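Local atomic coordinates of nucleoporin NUP82 (Saccharomyces cerevisiae, PDB entry 3PBP), a protein that serves as a structural component of the nuclear pore complex, its N-terminal domain here binding NUP116, and can dock transport factors that associate transiently with the pore. Residues Cys141-Lys146 against Thr183-Ser188; Thr193-Asn198 against Gly203-Phe208; Asp242-Arg247 against Asp340-Asn345; Ile314-Phe319 against Leu324-Lys329. The protein carries 1 engineered substitution. All coordinates share one frame; numbering follows the deposited sequence.

Followed from the N terminus, the chain closes three loops in series. Contact 1 is the first, spanning 36 intervening residues and packing strand 141-146 of one propeller blade onto strand 182-187 of the next. Contact 2 follows at once as a beta hairpin in that second sheet; Thr183 N meets Leu197 O at 2.8 Å, tying the two contacts together. Contact 3 then brings the start of helix 243-262 to the loop before strand 347-355. Within that span falls contact 4, another hairpin, in the following blade. Contacts 2 and 4 touch through Leu197 with Val317 and Ile205 with Leu327, joining their blades, whereas contact 3 lies about 17 Å from contact 2 between centres.

Contact 1 of 4, residues Cys141-Lys146 against Thr183-Ser188; sequences CIVVLK and TDLEFS
Two neighbouring blades of the beta-propeller pack face to face where Val143 and Leu145 of strand 141-146 meet Leu185 and Phe187 of strand 182-187. The strand segments run nearly antiparallel, at 163°, yet their axes come no closer than 9.1 Å and no hydrogen bond passes between them. The evidence therefore points to side chains meshing between sheets, not to strands paired within one. Val143 divides its two methyls between two partners. CG2, which lies beside its own backbone N, reaches the edge of the Phe187 ring near the ring plane, 3.9 Å from Phe187 CZ, so the aromatic is met at its rim. Val143 CG1, anti to the backbone N (chi1 -175°), instead looks to Leu185 CD2 at 4.4 Å. The same Leu185 CD2 also touches Leu145 CB at 3.9 Å, placing this one methyl between the two residues of the facing strand. All four side chains are buried, and the contact is wholly apolar. On the sheet's other side, Asp184 OD1 accepts from Leu185 N at 2.7 Å, the donor lying out of the carboxylate plane. That carboxylate is also held by Lys129 in a salt bridge and by Ile302 N. Thr183 and Asp184 together face Leu197 in a classic beta bulge. Around the contact, strand 151-155 adds Ile151 against Val143 and Leu145, strand 127-132 brings Leu131 onto Leu185, and strand 194-198 backs Leu185 and Phe187 with Leu194.

Contact 2 of 4, residues Thr193-Asn198 against Gly203-Phe208; sequences TLYCLN and GDIFAF
Phe208 can be traced outward along Leu194 and Cys196. Its CB lies 4.2 Å from Leu194 CB, the two side chains running side by side from an antiparallel hydrogen-bonded pair. Further out, Phe208 CD2 approaches Leu194 CD2, and Phe208 CE2 comes to 3.6 Å from Cys196 SG. That sulfur lies beside its own backbone N, anti to the carbonyl carbon (chi1 -58°), which turns it to the ring edge, 78° off the normal, in a sulfur-aromatic contact. Six backbone bonds join the strands, among them Cys196 N to Phe206 O and Phe206 N to Cys196 O, both 2.9 Å. On the other face, Tyr195 CD1 touches Ile205 CG2 at 3.8 Å. Nearer the turn, Asn198 OD1 meets the Phe206 ring edge at CE1, 3.5 Å away, with amide and ring planes 72° apart, while Asn198 ND2 donates to Asn180 O. With an alanine here, Asn180 O would probably lose that donor, and the rim of the Phe206 ring its polar neighbour. Asp204 makes a salt bridge to Lys98 of the NUP116 chain, consistent with this domain's NUP116-binding role. The whole is a beta hairpin within a propeller blade, with strand 182-187 on the far side of strand 194-198.

Contact 3 of 4, residues Asp242-Arg247 against Asp340-Asn345; sequences DVIVKR and DNYVYN
The first turn of helix 243-262 brings Val245 alongside Tyr344, their CA atoms 7.7 Å apart, while segment 340-345 runs as irregular loop without a helix or strand. No backbone hydrogen bond links the two segments. Asp242 takes the N-cap position, its OD1 turned to the first N-H groups of the helix that carries the contact; the bond to Val245 N is weak and the one to Ile244 N too short to be relied on. Val245 then presents both methyls to tyrosines. Its CG1, anti to the backbone N (chi1 172°), sits over the Tyr344 ring in a CH-pi contact, 3.8 Å from the centroid and only 16° off the normal. CG2 is shared: it lies at the edge of Tyr342, 3.7 Å from Tyr342 OH, and also touches Tyr344 CD1. The loop projects between strands 323-329 and 347-355 of one propeller blade, so the contact fastens the helical insertion to that blade, and Arg247 adds a salt bridge to Asp338 nearby. The opposite face of Tyr344 carries Asn345 OD1, 3.5 Å above the plane, leaving the ring between a methyl and an amide oxygen. A serine at Tyr344 would probably strip Val245 CG1 of its CH-pi face and open a gap beside the helix. Ile244 CG2 adds a further apolar touch to Tyr342 CE1 at 4.1 Å. The Tyr342 hydroxyl pairs with Ser334 in a hydrogen bond, and Val343 packs on Arg101 of the NUP116 chain.

Contact 4 of 4, residues Ile314-Phe319 against Leu324-Lys329; sequences IVCVSF and LILLFK
The Phe319 ring is met at its edge by Ile325: CD1 lies in the ring plane, 3.9 Å from Phe319 CE2, so the aromatic turns its rim to the facing strand. Ile325 CG1 stands between its backbone N and carbonyl carbon (chi1 66°), a position from which it also meets Val317 CB at 3.9 Å. Further along this face Val317 CG2 approaches Leu327 CD1, and Val315 lies beside Leu327, giving an apolar row. Cys316, Leu324 and Leu326 occupy the other face. There Cys316 SG, set anti to its own backbone N, faces Leu324 CG on one flank and Leu326 CD2, at 3.8 Å, on another; Ile314 CG2 adds Leu326 CB at 4.0 Å. Backbone pairing fixes the register of this antiparallel hairpin, whose strand segments run at 149° between their N-to-C directions. Leu327 N donates to Val315 O at 2.8 Å, nearly in line with the carbonyl bond, whereas the return bond from Val315 N to Leu327 O has its donor above the carbonyl plane. Val317 and Ile325 form the second hydrogen-bonded pair, Ile325 N to Val317 O being 3.1 Å. In the blade, strand 313-319 is flanked on its far side by strand 299-306, and strand 323-329 by strand 347-355. Trp389 of helix 387-399 packs on Ile314 and Leu326, while Phe328 touches Ile397 of that helix and an apolar side chain of another protein chain.

Contact 1 of 4, residues Cys141-Lys146 against Thr183-Ser188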
# COMPACT_ATOMS: atom_id res chain seq x y z
N CYS A 141 -0.87 -15.35 6.68
CA CYS A 141 -1.07 -14.59 5.46
C CYS A 141 0.11 -13.71 5.02
O CYS A 141 0.60 -12.89 5.80
CB CYS A 141 -2.32 -13.74 5.61
SG CYS A 141 -2.67 -12.65 4.23
N ILE A 142 0.58 -13.89 3.79
CA ILE A 142 1.68 -13.05 3.30
C ILE A 142 1.19 -12.18 2.15
O ILE A 142 0.45 -12.63 1.27
CB ILE A 142 2.93 -13.86 2.85
CG1 ILE A 142 2.58 -14.78 1.67
CG2 ILE A 142 3.50 -14.63 4.02
CD1 ILE A 142 3.81 -15.41 1.05
N VAL A 143 1.61 -10.93 2.17
CA VAL A 143 1.21 -9.98 1.16
C VAL A 143 2.37 -9.80 0.20
O VAL A 143 3.49 -9.49 0.61
CB VAL A 143 0.84 -8.64 1.82
CG1 VAL A 143 0.30 -7.66 0.79
CG2 VAL A 143 -0.16 -8.90 2.91
N VAL A 144 2.11 -10.00 -1.09
CA VAL A 144 3.16 -9.90 -2.08
C VAL A 144 2.93 -8.82 -3.13
O VAL A 144 1.91 -8.83 -3.83
CB VAL A 144 3.37 -11.28 -2.79
CG1 VAL A 144 4.49 -11.19 -3.82
CG2 VAL A 144 3.68 -12.36 -1.75
N LEU A 145 3.88 -7.89 -3.24
CA LEU A 145 3.81 -6.83 -4.23
C LEU A 145 4.77 -7.18 -5.38
O LEU A 145 5.95 -7.47 -5.14
CB LEU A 145 4.23 -5.49 -3.63
CG LEU A 145 4.46 -4.38 -4.65
CD1 LEU A 145 3.10 -3.90 -5.16
CD2 LEU A 145 5.24 -3.23 -4.04
N LYS A 146 4.26 -7.17 -6.61
CA LYS A 146 5.11 -7.49 -7.78
C LYS A 146 5.42 -6.25 -8.64
O LYS A 146 4.82 -5.19 -8.43
CB LYS A 146 4.42 -8.57 -8.63
CG LYS A 146 4.39 -9.95 -7.98
CD LYS A 146 3.49 -10.91 -8.74
CE LYS A 146 3.56 -12.31 -8.14
NZ LYS A 146 2.44 -13.15 -8.60
N THR A 183 6.12 2.00 -4.85
CA THR A 183 7.50 1.84 -4.39
C THR A 183 7.56 1.15 -3.05
O THR A 183 8.54 0.48 -2.74
CB THR A 183 8.23 3.17 -4.13
OG1 THR A 183 7.96 4.08 -5.18
CG2 THR A 183 9.74 2.94 -4.03
N ASP A 184 6.52 1.35 -2.24
CA ASP A 184 6.49 0.79 -0.90
C ASP A 184 5.08 0.50 -0.41
O ASP A 184 4.10 1.01 -0.92
CB ASP A 184 7.22 1.74 0.06
CG ASP A 184 7.75 1.03 1.30
OD1 ASP A 184 7.65 -0.21 1.39
OD2 ASP A 184 8.29 1.72 2.19
N LEU A 185 5.03 -0.34 0.61
CA LEU A 185 3.80 -0.81 1.22
C LEU A 185 4.00 -0.76 2.72
O LEU A 185 5.12 -0.97 3.22
CB LEU A 185 3.57 -2.25 0.82
CG LEU A 185 2.34 -2.59 0.03
CD1 LEU A 185 2.20 -1.62 -1.13
CD2 LEU A 185 2.46 -4.02 -0.45
N GLU A 186 2.92 -0.52 3.44
CA GLU A 186 3.00 -0.44 4.88
C GLU A 186 1.61 -0.57 5.48
O GLU A 186 0.65 0.05 5.02
CB GLU A 186 3.65 0.91 5.28
CG GLU A 186 3.81 1.18 6.78
CD GLU A 186 4.71 0.18 7.49
OE1 GLU A 186 5.68 -0.30 6.87
OE2 GLU A 186 4.44 -0.12 8.69
N PHE A 187 1.50 -1.39 6.51
CA PHE A 187 0.22 -1.57 7.17
C PHE A 187 -0.00 -0.50 8.23
O PHE A 187 0.92 -0.07 8.92
CB PHE A 187 0.16 -2.94 7.83
CG PHE A 187 -0.37 -4.02 6.95
CD1 PHE A 187 -1.74 -4.21 6.78
CD2 PHE A 187 0.51 -4.88 6.28
CE1 PHE A 187 -2.24 -5.24 5.95
CE2 PHE A 187 0.01 -5.91 5.45
CZ PHE A 187 -1.37 -6.08 5.28
N SER A 188 -1.25 -0.06 8.34
CA SER A 188 -1.62 0.90 9.34
C SER A 188 -1.60 0.12 10.65
O SER A 188 -1.74 -1.10 10.65
CB SER A 188 -3.02 1.41 9.08
OG SER A 188 -3.47 2.14 10.20

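Contact 2 of 4, residues Thr193-Asn198 against Gly203-Phe208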
# COMPACT_ATOMS: atom_id res chain seq x y z
N THR A 193 -5.93 -1.72 7.46
CA THR A 193 -5.62 -0.86 6.33
C THR A 193 -4.23 -1.03 5.76
O THR A 193 -3.27 -1.16 6.50
CB THR A 193 -5.78 0.62 6.74
OG1 THR A 193 -7.13 0.87 7.15
CG2 THR A 193 -5.43 1.53 5.59
N LEU A 194 -4.13 -1.01 4.43
CA LEU A 194 -2.83 -1.13 3.78
C LEU A 194 -2.54 0.14 2.99
O LEU A 194 -3.26 0.47 2.04
CB LEU A 194 -2.81 -2.36 2.86
CG LEU A 194 -1.52 -2.58 2.08
CD1 LEU A 194 -0.36 -2.82 3.06
CD2 LEU A 194 -1.69 -3.77 1.14
N TYR A 195 -1.51 0.88 3.40
CA TYR A 195 -1.12 2.11 2.72
C TYR A 195 -0.12 1.80 1.61
O TYR A 195 0.80 1.01 1.81
CB TYR A 195 -0.46 3.08 3.70
CG TYR A 195 -1.38 3.75 4.69
CD1 TYR A 195 -2.31 4.69 4.28
CD2 TYR A 195 -1.26 3.49 6.05
CE1 TYR A 195 -3.10 5.36 5.20
CE2 TYR A 195 -2.05 4.15 6.98
CZ TYR A 195 -2.97 5.09 6.54
OH TYR A 195 -3.74 5.77 7.46
N CYS A 196 -0.29 2.43 0.45
CA CYS A 196 0.61 2.23 -0.68
C CYS A 196 1.20 3.55 -1.09
O CYS A 196 0.48 4.52 -1.24
CB CYS A 196 -0.14 1.66 -1.88
SG CYS A 196 -0.96 0.10 -1.53
N LEU A 197 2.51 3.58 -1.27
CA LEU A 197 3.20 4.79 -1.71
C LEU A 197 3.57 4.59 -3.19
O LEU A 197 4.40 3.74 -3.51
CB LEU A 197 4.47 5.01 -0.90
CG LEU A 197 5.27 6.26 -1.26
CD1 LEU A 197 4.52 7.49 -0.77
CD2 LEU A 197 6.64 6.20 -0.63
N ASN A 198 2.96 5.36 -4.08
CA ASN A 198 3.26 5.22 -5.51
C ASN A 198 4.06 6.42 -6.04
O ASN A 198 4.18 7.46 -5.38
CB ASN A 198 1.96 5.02 -6.30
CG ASN A 198 1.40 6.30 -6.84
OD1 ASN A 198 1.44 7.33 -6.18
ND2 ASN A 198 0.86 6.24 -8.04
N GLY A 203 4.88 11.04 -6.14
CA GLY A 203 4.62 10.44 -4.85
C GLY A 203 3.25 10.74 -4.28
O GLY A 203 2.87 11.89 -4.07
N ASP A 204 2.49 9.68 -4.03
CA ASP A 204 1.16 9.80 -3.47
C ASP A 204 0.84 8.61 -2.58
O ASP A 204 1.56 7.61 -2.59
CB ASP A 204 0.13 9.92 -4.59
CG ASP A 204 -0.00 11.34 -5.11
OD1 ASP A 204 -0.46 12.22 -4.33
OD2 ASP A 204 0.36 11.58 -6.30
N ILE A 205 -0.22 8.72 -1.79
CA ILE A 205 -0.60 7.64 -0.91
C ILE A 205 -1.99 7.11 -1.25
O ILE A 205 -2.93 7.86 -1.45
CB ILE A 205 -0.57 8.11 0.57
CG1 ILE A 205 0.85 8.50 0.94
CG2 ILE A 205 -1.11 7.02 1.47
CD1 ILE A 205 0.99 9.10 2.30
N PHE A 206 -2.10 5.79 -1.36
CA PHE A 206 -3.38 5.18 -1.64
C PHE A 206 -3.60 4.21 -0.49
O PHE A 206 -2.70 4.01 0.34
CB PHE A 206 -3.37 4.44 -2.98
CG PHE A 206 -3.26 5.35 -4.17
CD1 PHE A 206 -2.06 6.00 -4.48
CD2 PHE A 206 -4.38 5.62 -4.95
CE1 PHE A 206 -1.98 6.90 -5.54
CE2 PHE A 206 -4.30 6.51 -6.02
CZ PHE A 206 -3.10 7.16 -6.31
N ALA A 207 -4.79 3.63 -0.41
CA ALA A 207 -5.04 2.71 0.67
C ALA A 207 -6.14 1.71 0.39
O ALA A 207 -7.11 2.01 -0.29
CB ALA A 207 -5.37 3.48 1.93
N PHE A 208 -5.94 0.51 0.90
CA PHE A 208 -6.89 -0.58 0.79
C PHE A 208 -7.54 -0.71 2.17
O PHE A 208 -6.88 -1.01 3.16
CB PHE A 208 -6.16 -1.88 0.45
CG PHE A 208 -5.69 -1.95 -0.96
CD1 PHE A 208 -6.57 -2.31 -1.98
CD2 PHE A 208 -4.36 -1.69 -1.27
CE1 PHE A 208 -6.12 -2.41 -3.30
CE2 PHE A 208 -3.90 -1.78 -2.58
CZ PHE A 208 -4.79 -2.14 -3.60

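Contact 3 of 4, residues Asp242-Arg247 against Asp340-Asn345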
# COMPACT_ATOMS: atom_id res chain seq x y z
N ASP A 242 -23.30 11.85 0.19
CA ASP A 242 -23.19 11.28 -1.14
C ASP A 242 -23.80 9.87 -1.11
O ASP A 242 -23.64 9.14 -0.15
CB ASP A 242 -21.71 11.19 -1.51
CG ASP A 242 -21.47 10.47 -2.81
OD1 ASP A 242 -22.04 9.37 -3.02
OD2 ASP A 242 -20.70 10.99 -3.64
N VAL A 243 -24.49 9.48 -2.18
CA VAL A 243 -25.10 8.16 -2.22
C VAL A 243 -24.10 7.01 -2.17
O VAL A 243 -24.35 6.00 -1.51
CB VAL A 243 -25.99 8.00 -3.48
CG1 VAL A 243 -26.58 6.60 -3.52
CG2 VAL A 243 -27.09 9.03 -3.46
N ILE A 244 -22.99 7.16 -2.89
CA ILE A 244 -21.95 6.13 -2.91
C ILE A 244 -21.34 5.96 -1.50
O ILE A 244 -21.09 4.82 -1.07
CB ILE A 244 -20.85 6.49 -3.92
CG1 ILE A 244 -21.45 6.46 -5.33
CG2 ILE A 244 -19.68 5.52 -3.81
CD1 ILE A 244 -20.49 6.87 -6.43
N VAL A 245 -21.11 7.07 -0.80
CA VAL A 245 -20.56 7.04 0.56
C VAL A 245 -21.54 6.35 1.50
O VAL A 245 -21.16 5.45 2.27
CB VAL A 245 -20.31 8.47 1.10
CG1 VAL A 245 -19.94 8.42 2.58
CG2 VAL A 245 -19.22 9.12 0.32
N LYS A 246 -22.80 6.77 1.44
CA LYS A 246 -23.86 6.22 2.27
C LYS A 246 -23.90 4.70 2.13
O LYS A 246 -24.09 3.96 3.11
CB LYS A 246 -25.20 6.81 1.84
CG LYS A 246 -26.14 7.17 2.99
CD LYS A 246 -27.33 7.95 2.47
CE LYS A 246 -27.73 9.05 3.43
NZ LYS A 246 -28.35 10.17 2.67
N ARG A 247 -23.73 4.23 0.90
CA ARG A 247 -23.75 2.80 0.64
C ARG A 247 -22.60 2.09 1.38
O ARG A 247 -22.82 1.09 2.08
CB ARG A 247 -23.63 2.55 -0.86
CG ARG A 247 -23.75 1.10 -1.22
CD ARG A 247 -23.57 0.87 -2.68
NE ARG A 247 -23.40 -0.55 -2.93
CZ ARG A 247 -22.35 -1.08 -3.54
NH1 ARG A 247 -21.37 -0.28 -3.96
NH2 ARG A 247 -22.27 -2.39 -3.70
N ASP A 340 -14.65 2.63 -7.77
CA ASP A 340 -13.37 2.94 -8.39
C ASP A 340 -13.03 4.37 -8.02
O ASP A 340 -13.91 5.21 -7.89
CB ASP A 340 -13.44 2.89 -9.92
CG ASP A 340 -13.79 1.53 -10.44
OD1 ASP A 340 -13.23 0.54 -9.93
OD2 ASP A 340 -14.61 1.45 -11.38
N ASN A 341 -11.74 4.65 -7.88
CA ASN A 341 -11.30 5.99 -7.53
C ASN A 341 -12.07 6.57 -6.36
O ASN A 341 -12.36 7.77 -6.32
CB ASN A 341 -11.43 6.88 -8.75
CG ASN A 341 -10.67 6.33 -9.92
OD1 ASN A 341 -9.43 6.26 -9.89
ND2 ASN A 341 -11.39 5.91 -10.96
N TYR A 342 -12.41 5.72 -5.40
CA TYR A 342 -13.12 6.18 -4.23
C TYR A 342 -12.15 7.01 -3.41
O TYR A 342 -11.01 6.62 -3.15
CB TYR A 342 -13.60 5.02 -3.39
CG TYR A 342 -14.45 5.42 -2.21
CD1 TYR A 342 -15.67 6.07 -2.40
CD2 TYR A 342 -14.08 5.09 -0.92
CE1 TYR A 342 -16.50 6.36 -1.32
CE2 TYR A 342 -14.91 5.38 0.17
CZ TYR A 342 -16.11 6.01 -0.04
OH TYR A 342 -16.94 6.25 1.02
N VAL A 343 -12.60 8.19 -3.06
CA VAL A 343 -11.84 9.09 -2.23
C VAL A 343 -12.94 9.43 -1.25
O VAL A 343 -14.12 9.30 -1.59
CB VAL A 343 -11.42 10.36 -2.98
CG1 VAL A 343 -11.00 11.41 -1.98
CG2 VAL A 343 -10.28 10.06 -3.92
N TYR A 344 -12.59 9.84 -0.05
CA TYR A 344 -13.59 10.20 0.95
C TYR A 344 -12.91 10.08 2.27
O TYR A 344 -12.59 9.00 2.74
CB TYR A 344 -14.83 9.29 0.92
CG TYR A 344 -15.79 9.66 2.03
CD1 TYR A 344 -16.44 10.91 2.03
CD2 TYR A 344 -15.95 8.84 3.14
CE1 TYR A 344 -17.21 11.33 3.13
CE2 TYR A 344 -16.72 9.25 4.24
CZ TYR A 344 -17.34 10.50 4.23
OH TYR A 344 -18.04 10.92 5.35
N ASN A 345 -12.69 11.22 2.88
CA ASN A 345 -12.00 11.26 4.13
C ASN A 345 -10.62 10.64 3.98
O ASN A 345 -10.00 10.23 4.97
CB ASN A 345 -12.85 10.57 5.20
CG ASN A 345 -14.07 11.39 5.55
OD1 ASN A 345 -14.33 12.43 4.94
ND2 ASN A 345 -14.84 10.92 6.53

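Contact 4 of 4, residues Ile314-Phe319 against Leu324-Lys329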
# COMPACT_ATOMS: atom_id res chain seq x y z
N ILE A 314 1.31 7.75 13.17
CA ILE A 314 1.84 8.80 12.34
C ILE A 314 2.37 8.12 11.09
O ILE A 314 3.07 7.11 11.18
CB ILE A 314 2.97 9.57 13.05
CG1 ILE A 314 2.39 10.45 14.15
CG2 ILE A 314 3.74 10.44 12.06
CD1 ILE A 314 3.44 11.08 14.99
N VAL A 315 2.03 8.66 9.93
CA VAL A 315 2.50 8.10 8.68
C VAL A 315 3.75 8.85 8.28
O VAL A 315 3.74 10.08 8.26
CB VAL A 315 1.45 8.25 7.56
CG1 VAL A 315 1.98 7.64 6.28
CG2 VAL A 315 0.16 7.57 7.98
N CYS A 316 4.83 8.14 7.98
CA CYS A 316 6.06 8.80 7.59
C CYS A 316 6.44 8.46 6.16
O CYS A 316 6.39 7.29 5.76
CB CYS A 316 7.21 8.40 8.53
SG CYS A 316 8.81 9.17 8.10
N VAL A 317 6.81 9.48 5.39
CA VAL A 317 7.20 9.31 4.00
C VAL A 317 8.58 9.91 3.67
O VAL A 317 8.89 11.03 4.08
CB VAL A 317 6.15 9.92 3.06
CG1 VAL A 317 6.50 9.60 1.62
CG2 VAL A 317 4.77 9.37 3.40
N SER A 318 9.38 9.15 2.93
CA SER A 318 10.72 9.56 2.49
C SER A 318 10.67 10.24 1.13
O SER A 318 9.76 9.98 0.33
CB SER A 318 11.64 8.34 2.31
OG SER A 318 12.02 7.80 3.55
N PHE A 319 11.68 11.06 0.85
CA PHE A 319 11.78 11.77 -0.42
C PHE A 319 13.23 11.89 -0.91
O PHE A 319 14.16 11.89 -0.10
CB PHE A 319 11.16 13.16 -0.29
CG PHE A 319 9.67 13.17 -0.47
CD1 PHE A 319 9.11 13.14 -1.74
CD2 PHE A 319 8.82 13.22 0.64
CE1 PHE A 319 7.73 13.17 -1.91
CE2 PHE A 319 7.44 13.25 0.48
CZ PHE A 319 6.89 13.22 -0.81
N LEU A 324 11.88 14.15 5.14
CA LEU A 324 10.89 13.29 5.78
C LEU A 324 9.66 14.11 6.12
O LEU A 324 9.79 15.22 6.61
CB LEU A 324 11.47 12.76 7.08
CG LEU A 324 11.49 11.27 7.34
CD1 LEU A 324 12.20 10.57 6.20
CD2 LEU A 324 12.18 11.02 8.67
N ILE A 325 8.47 13.59 5.84
CA ILE A 325 7.27 14.33 6.23
C ILE A 325 6.44 13.45 7.15
O ILE A 325 6.08 12.32 6.80
CB ILE A 325 6.41 14.81 5.01
CG1 ILE A 325 5.82 13.63 4.24
CG2 ILE A 325 7.25 15.66 4.10
CD1 ILE A 325 4.76 14.03 3.21
N LEU A 326 6.18 13.95 8.35
CA LEU A 326 5.40 13.22 9.33
C LEU A 326 3.95 13.65 9.16
O LEU A 326 3.63 14.82 9.33
CB LEU A 326 5.92 13.54 10.73
CG LEU A 326 7.41 13.23 10.96
CD1 LEU A 326 7.76 13.42 12.43
CD2 LEU A 326 7.71 11.79 10.55
N LEU A 327 3.09 12.71 8.81
CA LEU A 327 1.69 13.00 8.56
C LEU A 327 0.75 12.41 9.60
O LEU A 327 1.10 11.47 10.30
CB LEU A 327 1.31 12.46 7.18
CG LEU A 327 2.29 12.74 6.05
CD1 LEU A 327 1.86 12.00 4.78
CD2 LEU A 327 2.37 14.23 5.83
N PHE A 328 -0.45 12.98 9.68
CA PHE A 328 -1.49 12.56 10.61
C PHE A 328 -2.85 12.49 9.90
O PHE A 328 -3.28 13.44 9.26
CB PHE A 328 -1.56 13.56 11.77
CG PHE A 328 -2.69 13.31 12.72
CD1 PHE A 328 -2.65 12.24 13.62
CD2 PHE A 328 -3.81 14.14 12.70
CE1 PHE A 328 -3.72 12.00 14.50
CE2 PHE A 328 -4.87 13.92 13.57
CZ PHE A 328 -4.83 12.84 14.47
N LYS A 329 -3.54 11.35 10.03
CA LYS A 329 -4.85 11.14 9.40
C LYS A 329 -5.98 11.66 10.31
O LYS A 329 -6.31 11.03 11.31
CB LYS A 329 -5.04 9.66 9.11
CG LYS A 329 -6.40 9.25 8.64
CD LYS A 329 -6.35 7.80 8.24
CE LYS A 329 -7.70 7.10 8.37
NZ LYS A 329 -8.15 6.90 9.79